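Local coordinates for 2,3-bisphosphoglycerate-independent phosphoglycerate mutase (PDB 2ZKT), which probably catalyses the interconversion of 2-phosphoglycerate and 3-phosphoglycerate in glycolysis, as a metal-binding mutase of the alkaline phosphatase superfamily, at residues B[7-12]-B[398-403]; B[59-64]-B[77-82]; B[66-71]-B[262-267]; B[241-246]-B[406-411]. All blocks are in the same frame, centred on the assembly; numbering follows the deposited sequence.

Contact 1: B[7-12]-B[398-403]; sequences GLLIIL and PIMMDL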
# COMPACT_ATOMS: atom_id res chain seq x y z
N GLY B 7 -1.84 -1.53 26.95
CA GLY B 7 -1.68 -0.54 25.90
C GLY B 7 -0.59 -0.90 24.91
O GLY B 7 0.41 -1.52 25.27
N LEU B 8 -0.80 -0.53 23.65
CA LEU B 8 0.19 -0.78 22.61
C LEU B 8 0.31 0.45 21.70
O LEU B 8 -0.52 0.69 20.83
CB LEU B 8 -0.18 -2.03 21.78
CG LEU B 8 0.78 -2.42 20.66
CD1 LEU B 8 2.23 -2.43 21.14
CD2 LEU B 8 0.37 -3.78 20.15
N LEU B 9 1.36 1.23 21.94
CA LEU B 9 1.59 2.43 21.17
C LEU B 9 2.67 2.17 20.11
O LEU B 9 3.84 1.90 20.44
CB LEU B 9 2.01 3.57 22.10
CG LEU B 9 2.38 4.90 21.42
CD1 LEU B 9 1.26 5.31 20.47
CD2 LEU B 9 2.63 5.98 22.47
N ILE B 10 2.28 2.28 18.85
CA ILE B 10 3.18 2.04 17.73
C ILE B 10 3.56 3.32 16.97
O ILE B 10 2.69 4.06 16.49
CB ILE B 10 2.53 1.01 16.77
CG1 ILE B 10 2.34 -0.32 17.54
CG2 ILE B 10 3.37 0.81 15.51
CD1 ILE B 10 1.72 -1.41 16.71
N ILE B 11 4.87 3.58 16.90
CA ILE B 11 5.36 4.76 16.20
C ILE B 11 6.13 4.42 14.92
O ILE B 11 7.14 3.69 14.94
CB ILE B 11 6.30 5.61 17.10
CG1 ILE B 11 5.50 6.21 18.28
CG2 ILE B 11 6.96 6.72 16.28
CD1 ILE B 11 4.34 7.11 17.85
N LEU B 12 5.64 4.97 13.81
CA LEU B 12 6.27 4.78 12.51
C LEU B 12 6.97 6.12 12.24
O LEU B 12 6.37 7.04 11.68
CB LEU B 12 5.22 4.48 11.44
CG LEU B 12 4.29 3.31 11.81
CD1 LEU B 12 3.48 2.95 10.58
CD2 LEU B 12 5.10 2.10 12.28
N PRO B 398 -2.71 10.00 27.61
CA PRO B 398 -3.87 10.18 28.50
C PRO B 398 -5.14 9.55 27.93
O PRO B 398 -5.90 8.89 28.64
CB PRO B 398 -3.99 11.70 28.62
CG PRO B 398 -2.55 12.14 28.57
CD PRO B 398 -1.99 11.29 27.42
N ILE B 399 -5.36 9.75 26.62
CA ILE B 399 -6.55 9.17 25.99
C ILE B 399 -6.43 7.63 25.98
O ILE B 399 -7.43 6.92 26.13
CB ILE B 399 -6.73 9.72 24.55
CG1 ILE B 399 -7.20 11.18 24.61
CG2 ILE B 399 -7.71 8.86 23.75
CD1 ILE B 399 -7.20 11.87 23.24
N MET B 400 -5.21 7.12 25.78
CA MET B 400 -5.02 5.67 25.77
C MET B 400 -5.25 5.14 27.18
O MET B 400 -5.93 4.13 27.36
CB MET B 400 -3.60 5.28 25.35
CG MET B 400 -3.36 5.32 23.88
SD MET B 400 -1.66 4.91 23.50
CE MET B 400 -1.75 3.11 23.38
N MET B 401 -4.68 5.84 28.16
CA MET B 401 -4.81 5.43 29.55
C MET B 401 -6.27 5.43 29.99
O MET B 401 -6.69 4.57 30.77
CB MET B 401 -3.96 6.33 30.47
CG MET B 401 -2.45 6.04 30.39
SD MET B 401 -2.01 4.38 31.00
CE MET B 401 -0.35 4.16 30.30
N ASP B 402 -7.04 6.38 29.47
CA ASP B 402 -8.46 6.46 29.83
C ASP B 402 -9.23 5.29 29.20
O ASP B 402 -10.11 4.70 29.82
CB ASP B 402 -9.03 7.81 29.36
CG ASP B 402 -10.47 7.98 29.84
OD1 ASP B 402 -10.70 7.90 31.05
OD2 ASP B 402 -11.35 8.24 29.02
N LEU B 403 -8.91 4.98 27.92
CA LEU B 403 -9.56 3.84 27.29
C LEU B 403 -9.18 2.53 27.99
O LEU B 403 -9.90 1.54 27.98
CB LEU B 403 -9.11 3.76 25.83
CG LEU B 403 -9.73 4.84 24.93
CD1 LEU B 403 -8.95 5.01 23.62
CD2 LEU B 403 -11.18 4.53 24.52

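Contact 2: B[59-64]-B[77-82]; sequences GSDTAH and RGRGFF. With ZN (zinc ion), chain G.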
# COMPACT_ATOMS: atom_id res chain seq x y z
N GLY B 59 12.23 17.79 16.76
CA GLY B 59 13.37 16.89 16.60
C GLY B 59 12.86 15.55 17.11
O GLY B 59 11.84 15.50 17.80
N SER B 60 13.56 14.46 16.80
CA SER B 60 13.11 13.14 17.24
C SER B 60 12.97 13.00 18.77
O SER B 60 12.05 12.34 19.25
CB SER B 60 14.06 12.06 16.71
OG SER B 60 13.37 10.84 16.47
N ASP B 61 13.88 13.61 19.52
CA ASP B 61 13.85 13.52 20.99
C ASP B 61 12.66 14.27 21.62
O ASP B 61 11.94 13.69 22.44
CB ASP B 61 15.19 14.02 21.58
CG ASP B 61 15.61 15.38 21.04
OD1 ASP B 61 14.93 15.90 20.12
OD2 ASP B 61 16.62 15.93 21.53
N THR B 62 12.46 15.53 21.23
CA THR B 62 11.35 16.34 21.75
C THR B 62 9.97 15.77 21.32
O THR B 62 8.98 15.89 22.05
CB THR B 62 11.46 17.82 21.26
OG1 THR B 62 11.43 17.86 19.82
CG2 THR B 62 12.76 18.47 21.76
N ALA B 63 9.92 15.15 20.14
CA ALA B 63 8.68 14.57 19.64
C ALA B 63 8.27 13.37 20.49
O ALA B 63 7.08 13.15 20.73
CB ALA B 63 8.83 14.13 18.16
N HIS B 64 9.26 12.61 20.95
CA HIS B 64 8.98 11.42 21.75
C HIS B 64 8.64 11.77 23.21
O HIS B 64 7.90 11.06 23.88
CB HIS B 64 10.17 10.46 21.68
CG HIS B 64 10.05 9.55 20.47
ND1 HIS B 64 10.70 9.76 19.30
CD2 HIS B 64 9.28 8.38 20.34
CE1 HIS B 64 10.35 8.73 18.49
NE2 HIS B 64 9.49 7.89 19.09
N ARG B 77 15.55 19.36 28.05
CA ARG B 77 16.76 20.01 28.53
C ARG B 77 17.95 19.59 27.66
O ARG B 77 19.07 19.42 28.15
CB ARG B 77 17.00 19.65 30.01
CG ARG B 77 16.03 20.33 31.01
CD ARG B 77 16.30 21.82 31.10
NE ARG B 77 15.51 22.49 32.14
CZ ARG B 77 14.19 22.74 32.05
NH1 ARG B 77 13.50 22.38 30.98
NH2 ARG B 77 13.58 23.37 33.06
N GLY B 78 17.70 19.43 26.35
CA GLY B 78 18.77 19.06 25.44
C GLY B 78 18.72 17.61 24.96
O GLY B 78 17.94 16.81 25.48
N ARG B 79 19.57 17.29 23.98
CA ARG B 79 19.63 15.95 23.39
C ARG B 79 20.67 14.98 23.97
O ARG B 79 20.37 13.80 24.23
CB ARG B 79 19.88 16.07 21.88
CG ARG B 79 20.13 14.73 21.19
CD ARG B 79 20.23 14.87 19.66
NE ARG B 79 20.41 13.55 19.03
CZ ARG B 79 20.41 13.34 17.71
NH1 ARG B 79 20.24 14.35 16.87
NH2 ARG B 79 20.59 12.10 17.25
N GLY B 80 21.89 15.48 24.15
CA GLY B 80 22.99 14.66 24.67
C GLY B 80 22.68 13.55 25.66
O GLY B 80 23.03 12.38 25.42
N PHE B 81 22.03 13.90 26.77
CA PHE B 81 21.69 12.92 27.80
C PHE B 81 20.93 11.70 27.28
O PHE B 81 21.17 10.57 27.73
CB PHE B 81 20.88 13.58 28.92
CG PHE B 81 20.89 12.82 30.22
CD1 PHE B 81 20.01 11.75 30.43
CD2 PHE B 81 21.77 13.18 31.25
CE1 PHE B 81 20.01 11.05 31.64
CE2 PHE B 81 21.78 12.49 32.47
CZ PHE B 81 20.90 11.42 32.67
N PHE B 82 19.99 11.92 26.35
CA PHE B 82 19.20 10.83 25.78
C PHE B 82 20.11 9.91 24.94
O PHE B 82 19.99 8.68 24.99
CB PHE B 82 18.08 11.38 24.87
CG PHE B 82 17.06 12.24 25.59
CD1 PHE B 82 16.33 11.73 26.67
CD2 PHE B 82 16.82 13.55 25.16
CE1 PHE B 82 15.37 12.51 27.31
CE2 PHE B 82 15.86 14.34 25.80
CZ PHE B 82 15.13 13.82 26.88
ZN ZN G . 11.81 10.63 14.43

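Contact 3: B[66-71]-B[262-267]; sequences SIFGYD and VGFDVY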
# COMPACT_ATOMS: atom_id res chain seq x y z
N SER B 66 6.94 14.22 23.90
CA SER B 66 5.55 14.58 23.69
C SER B 66 4.66 13.33 23.58
O SER B 66 3.64 13.21 24.25
CB SER B 66 5.46 15.42 22.41
OG SER B 66 4.12 15.84 22.19
N ILE B 67 5.06 12.39 22.72
CA ILE B 67 4.32 11.15 22.52
C ILE B 67 4.16 10.37 23.83
O ILE B 67 3.12 9.73 24.04
CB ILE B 67 5.05 10.25 21.49
CG1 ILE B 67 5.06 10.92 20.10
CG2 ILE B 67 4.41 8.87 21.43
CD1 ILE B 67 3.68 11.15 19.48
N PHE B 68 5.16 10.43 24.71
CA PHE B 68 5.07 9.71 25.99
C PHE B 68 4.17 10.40 27.01
O PHE B 68 3.94 9.87 28.11
CB PHE B 68 6.47 9.48 26.60
CG PHE B 68 7.31 8.49 25.83
CD1 PHE B 68 6.80 7.24 25.49
CD2 PHE B 68 8.61 8.82 25.44
CE1 PHE B 68 7.57 6.32 24.75
CE2 PHE B 68 9.40 7.92 24.71
CZ PHE B 68 8.88 6.67 24.36
N GLY B 69 3.67 11.59 26.66
CA GLY B 69 2.76 12.32 27.53
C GLY B 69 3.29 13.57 28.22
O GLY B 69 2.63 14.13 29.11
N TYR B 70 4.47 14.03 27.83
CA TYR B 70 5.06 15.21 28.46
C TYR B 70 5.00 16.44 27.57
O TYR B 70 4.84 16.33 26.35
CB TYR B 70 6.53 14.93 28.83
CG TYR B 70 6.71 13.76 29.79
CD1 TYR B 70 6.48 13.92 31.17
CD2 TYR B 70 7.04 12.50 29.32
CE1 TYR B 70 6.58 12.85 32.05
CE2 TYR B 70 7.14 11.41 30.19
CZ TYR B 70 6.91 11.58 31.55
OH TYR B 70 7.02 10.50 32.40
N ASP B 71 5.15 17.61 28.19
CA ASP B 71 5.17 18.87 27.45
C ASP B 71 6.64 19.12 27.11
O ASP B 71 7.46 19.39 27.99
CB ASP B 71 4.63 20.02 28.33
CG ASP B 71 4.69 21.37 27.64
OD1 ASP B 71 5.82 21.91 27.49
OD2 ASP B 71 3.62 21.90 27.25
N VAL B 262 12.39 8.29 30.82
CA VAL B 262 11.07 8.38 31.44
C VAL B 262 10.63 7.12 32.19
O VAL B 262 9.53 7.06 32.75
CB VAL B 262 9.97 8.83 30.42
CG1 VAL B 262 10.37 10.17 29.82
CG2 VAL B 262 9.78 7.77 29.33
N GLY B 263 11.50 6.10 32.19
CA GLY B 263 11.19 4.89 32.94
C GLY B 263 10.82 3.59 32.25
O GLY B 263 10.37 2.65 32.91
N PHE B 264 11.01 3.50 30.94
CA PHE B 264 10.68 2.26 30.23
C PHE B 264 11.81 1.23 30.31
O PHE B 264 12.98 1.59 30.50
CB PHE B 264 10.40 2.56 28.74
CG PHE B 264 9.04 3.13 28.49
CD1 PHE B 264 8.75 4.46 28.81
CD2 PHE B 264 8.03 2.35 27.92
CE1 PHE B 264 7.48 5.00 28.56
CE2 PHE B 264 6.76 2.87 27.67
CZ PHE B 264 6.48 4.19 27.99
N ASP B 265 11.44 -0.06 30.20
CA ASP B 265 12.43 -1.14 30.19
C ASP B 265 12.65 -1.40 28.69
O ASP B 265 11.87 -2.12 28.06
CB ASP B 265 11.89 -2.41 30.86
CG ASP B 265 11.81 -2.29 32.38
OD1 ASP B 265 12.57 -1.48 32.96
OD2 ASP B 265 11.01 -3.02 33.00
N VAL B 266 13.69 -0.81 28.12
CA VAL B 266 13.93 -0.96 26.69
C VAL B 266 14.54 -2.29 26.23
O VAL B 266 15.47 -2.82 26.85
CB VAL B 266 14.80 0.22 26.16
CG1 VAL B 266 15.10 0.04 24.67
CG2 VAL B 266 14.05 1.53 26.39
N TYR B 267 14.00 -2.82 25.14
CA TYR B 267 14.44 -4.08 24.55
C TYR B 267 14.78 -3.85 23.08
O TYR B 267 14.12 -3.06 22.40
CB TYR B 267 13.34 -5.14 24.63
CG TYR B 267 12.99 -5.56 26.03
CD1 TYR B 267 12.05 -4.85 26.78
CD2 TYR B 267 13.59 -6.68 26.62
CE1 TYR B 267 11.71 -5.23 28.08
CE2 TYR B 267 13.26 -7.08 27.92
CZ TYR B 267 12.32 -6.35 28.65
OH TYR B 267 11.98 -6.73 29.93

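Contact 4: B[241-246]-B[406-411]; sequences QWKVKA and RSEKFG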
# COMPACT_ATOMS: atom_id res chain seq x y z
N GLN B 241 3.74 7.66 37.22
CA GLN B 241 2.68 8.58 36.84
C GLN B 241 1.36 7.83 36.58
O GLN B 241 0.31 8.20 37.12
CB GLN B 241 3.10 9.37 35.60
CG GLN B 241 2.11 10.42 35.13
CD GLN B 241 2.62 11.17 33.90
OE1 GLN B 241 1.89 11.98 33.31
NE2 GLN B 241 3.87 10.92 33.51
N TRP B 242 1.43 6.77 35.78
CA TRP B 242 0.25 5.99 35.43
C TRP B 242 0.12 4.66 36.19
O TRP B 242 -0.85 3.92 35.99
CB TRP B 242 0.24 5.72 33.91
CG TRP B 242 0.31 6.98 33.08
CD1 TRP B 242 1.42 7.51 32.46
CD2 TRP B 242 -0.77 7.90 32.82
NE1 TRP B 242 1.09 8.69 31.82
CE2 TRP B 242 -0.24 8.95 32.02
CE3 TRP B 242 -2.13 7.93 33.17
CZ2 TRP B 242 -1.03 10.03 31.58
CZ3 TRP B 242 -2.92 9.00 32.72
CH2 TRP B 242 -2.36 10.04 31.93
N LYS B 243 1.09 4.37 37.06
CA LYS B 243 1.07 3.13 37.86
C LYS B 243 0.98 1.89 36.98
O LYS B 243 0.04 1.08 37.10
CB LYS B 243 -0.11 3.16 38.84
CG LYS B 243 -0.14 4.42 39.71
CD LYS B 243 -1.40 4.47 40.57
CE LYS B 243 -1.45 5.74 41.39
NZ LYS B 243 -2.70 5.82 42.21
N VAL B 244 1.96 1.73 36.10
CA VAL B 244 2.00 0.61 35.18
C VAL B 244 3.44 0.13 34.97
O VAL B 244 4.41 0.83 35.32
CB VAL B 244 1.44 1.01 33.78
CG1 VAL B 244 -0.01 1.47 33.89
CG2 VAL B 244 2.32 2.11 33.18
N LYS B 245 3.56 -1.08 34.41
CA LYS B 245 4.87 -1.63 34.06
C LYS B 245 4.92 -1.28 32.58
O LYS B 245 3.97 -1.59 31.84
CB LYS B 245 4.93 -3.15 34.25
CG LYS B 245 4.86 -3.60 35.71
CD LYS B 245 4.83 -5.12 35.82
CE LYS B 245 4.74 -5.56 37.28
NZ LYS B 245 4.68 -7.05 37.43
N ALA B 246 5.99 -0.62 32.15
CA ALA B 246 6.12 -0.21 30.76
C ALA B 246 7.40 -0.70 30.09
O ALA B 246 8.51 -0.48 30.60
CB ALA B 246 6.02 1.32 30.67
N ARG B 406 -7.31 3.31 33.20
CA ARG B 406 -6.23 3.52 34.15
C ARG B 406 -6.10 5.00 34.50
O ARG B 406 -5.10 5.43 35.07
CB ARG B 406 -4.91 3.00 33.56
CG ARG B 406 -4.87 1.48 33.42
CD ARG B 406 -3.58 1.00 32.74
NE ARG B 406 -3.63 -0.45 32.49
CZ ARG B 406 -3.42 -1.38 33.41
NH1 ARG B 406 -3.11 -1.04 34.66
NH2 ARG B 406 -3.56 -2.67 33.08
N SER B 407 -7.13 5.78 34.17
CA SER B 407 -7.15 7.21 34.46
C SER B 407 -7.82 7.55 35.80
O SER B 407 -8.83 6.93 36.18
CB SER B 407 -7.87 7.96 33.35
OG SER B 407 -9.20 7.48 33.21
N GLU B 408 -7.27 8.54 36.50
CA GLU B 408 -7.81 8.98 37.77
C GLU B 408 -8.44 10.37 37.58
O GLU B 408 -7.86 11.24 36.94
CB GLU B 408 -6.70 9.04 38.83
CG GLU B 408 -6.17 7.67 39.24
CD GLU B 408 -5.04 7.76 40.25
OE1 GLU B 408 -3.95 8.26 39.90
OE2 GLU B 408 -5.26 7.33 41.41
N LYS B 409 -9.63 10.55 38.15
CA LYS B 409 -10.34 11.82 38.03
C LYS B 409 -9.63 12.94 38.77
O LYS B 409 -8.76 12.71 39.63
CB LYS B 409 -11.78 11.68 38.54
CG LYS B 409 -11.89 11.74 40.05
CD LYS B 409 -13.28 11.32 40.52
CE LYS B 409 -13.50 9.82 40.31
NZ LYS B 409 -14.79 9.34 40.90
N PHE B 410 -9.99 14.18 38.42
CA PHE B 410 -9.45 15.38 39.04
C PHE B 410 -10.61 16.11 39.70
O PHE B 410 -11.50 16.63 39.02
CB PHE B 410 -8.80 16.28 37.97
CG PHE B 410 -8.44 17.65 38.48
CD1 PHE B 410 -7.33 17.84 39.30
CD2 PHE B 410 -9.21 18.76 38.13
CE1 PHE B 410 -6.99 19.12 39.77
CE2 PHE B 410 -8.88 20.04 38.59
CZ PHE B 410 -7.77 20.22 39.41
N GLY B 411 -10.62 16.14 41.03
CA GLY B 411 -11.68 16.81 41.76
C GLY B 411 -12.75 15.89 42.34
O GLY B 411 -12.65 14.66 42.26
O HOH W 1 -2.58 1.31 36.16

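Contact 1: B[7-12]-B[398-403]
Met400 meets the start of strand 7-12 with the far end of its side chain, touching Gly7, Leu8 and Leu9. Its CB points from the helix toward the strand, and a chi1 of -80° sets CG anti to the carbonyl carbon, beside the backbone N. The chain runs straight on through CG (chi2 178°), and these two carbons serve as a spacer: the axes of the two segments stay 9.5 Å apart at their closest. SD is the first atom to arrive, 4.2 Å from Leu9 CB. There the chain bends, and the turn at chi3 (88°) lays CE over the flat face of the peptide joining Leu8 to Leu9. The methyl carbon, Met400 CE, stands 3.7 Å from Leu8 O. On its other flank Met400 CE reaches the side chain of Leu9, 4.0 Å from Leu9 CB. The strand is an inner one of the large mixed sheet at the core of this alkaline phosphatase-like fold, hydrogen-bonded to strands 296-301 and 339-344. Helix 396-403 packs on one face of that sheet, running roughly antiparallel to the strand, and Met400 also touches Phe296 and Ala342 on the neighbouring strands. Leu8, whose side chain points away from Met400, packs instead against Ile330 of helix 313-331. At Gly7 the absence of a side chain leaves the backbone itself as the partner, with CA 4.4 Å from Met400 CE.

Contact 2: B[59-64]-B[77-82]
Asp61 touches both Arg79 and Phe82, and three kinds of interaction meet here. The packing is van der Waals: Asp61 CB lies 4.0 Å from Phe82 CD2, an apolar touch oblique to the ring. Separately, the carboxylate oxygen Asp61 OD2 rests 3.3 Å from Arg79 CB, against the aliphatic root of the arginine. The polar bonds lead elsewhere. OD2 is hydrogen-bonded to Tyr76, and OD1 accepts Thr62 N at 2.7 Å from above the carboxylate plane, a bond allowed by the chi1 of 51° that folds the group back between its own N and carbonyl carbon. Arg79, fully extended, carries its guanidinium past Asp61 to a salt bridge with Glu83. With an alanine at Asp61, the Tyr76 hydroxyl and the N-H of Thr62 would probably lose this acceptor. The metal bond belongs to the preceding residue: Ser60 OG reaches a zinc ion at 2.6 Å, together with Asp13, Asp346 and His347, consistent with the nucleophile position in relatives. His64 ND1 donates to Ser60 O, in the plane of its ring. Since carboxylate and guanidinium each bond to other residues, Asp61 OD2 staying 5.1 Å from Arg79 NE, packing rather than an ion pair joins 59-64 to 77-82.

Contact 3: B[66-71]-B[262-267]
Val262 divides its two methyls between Tyr70 and Phe68. The tight side is with Tyr70, where CG1 comes within 3.5 Å of Tyr70 CE2, obliquely to the ring; the two side chains run alongside one another, pointing opposite ways. With chi1 at -58°, CG1 stands anti to the carbonyl carbon, and CG2 falls between the backbone N and that carbon and lies over one face of the Phe68 ring. This second touch is looser, Val262 CG2 to Phe68 CD2 being 4.2 Å. Phe68 then meets Phe264, CD1 to Phe264 CE1 at 3.9 Å, in a slanted pairing with centroids 5.0 Å apart and planes at 38°. Both backbones here are helix ends: Gly69 and Gly263, each with positive phi, close helices 60-67 and 253-261 in Schellman motifs, and the residues on either side of each glycine supply the contacting side chains. Without the ring, as with an alanine at Phe68, Val262 and Phe264 would probably be left with a gap between them, the Phe264 ring freer to turn. Phe298 meets the Phe68 ring edge-to-face, continuing the buried aromatic packing toward the central sheet. The single polar atom among these ring ends, Tyr70 OH, is satisfied by Met236 O. Toward solvent the contact thins out: the two glycines are partly exposed, and Asp265, the first residue of edge strand 265-267, is exposed and hydrogen-bonds Tyr294.

Contact 4: B[241-246]-B[406-411]
Lys243 and Glu408 form a salt bridge at the protein surface, with Lys243 NZ donating to Glu408 OE2 at 3.1 Å. The ammonium comes from above the carboxylate plane, 40° out of it, and the two side chains cross at about a right angle. Both are stretched out beyond CG, which lets them meet by their ends. Arg406 is satisfied in a more roundabout way. Its NH1 donates to water 1 at 2.8 Å, the water lying in the guanidinium plane at its edge, and the same water donates to Lys243 O, also at 2.8 Å, thus bridging the two segments. Arg406 NE has its acceptor in Arg5 O, while NH2 faces Asp295 in a long, weak ion pair. Lys243, with positive phi, is the C' residue of the Schellman motif that ends helix 238-242: its own N-H and that of Val244 turn back to carbonyls of the last turn, so both backbone donors are used within the helix end. Just beyond, Val244 CG1 rests 3.8 Å from Arg406 CD, an apolar touch on the aliphatic part of the arginine. The Trp242 ring comes near Arg406 at its edge, CE3 being 4.3 Å from Arg406 O close to the ring plane, and packs on Val397 and Pro398 of helix 396-403. Farther along the chain, Lys245 N donates to a carboxylate oxygen of Asp295.

How the contacts relate
Contacts 1 and 3 are buried and apolar, a thioether on a strand in one and aromatic rings in the other; they meet where Leu9 and Ile11 pack on Ile67, and both reach the same large sheet. Contact 2 shares helix 60-67 with contact 3, but it uses the helix start, near zinc, where polar and metal bonds surround a contact that is itself van der Waals packing, whereas contact 3 uses the far end. Contact 4 lies at the surface and relies on a salt bridge and a water. It joins contact 1 through Trp242 against Met401 and Pro398 and through Asp402 to Ser407, and contact 3 through the backbone bond from Asp265 to Ala246. Contacts 2 and 4 do not touch.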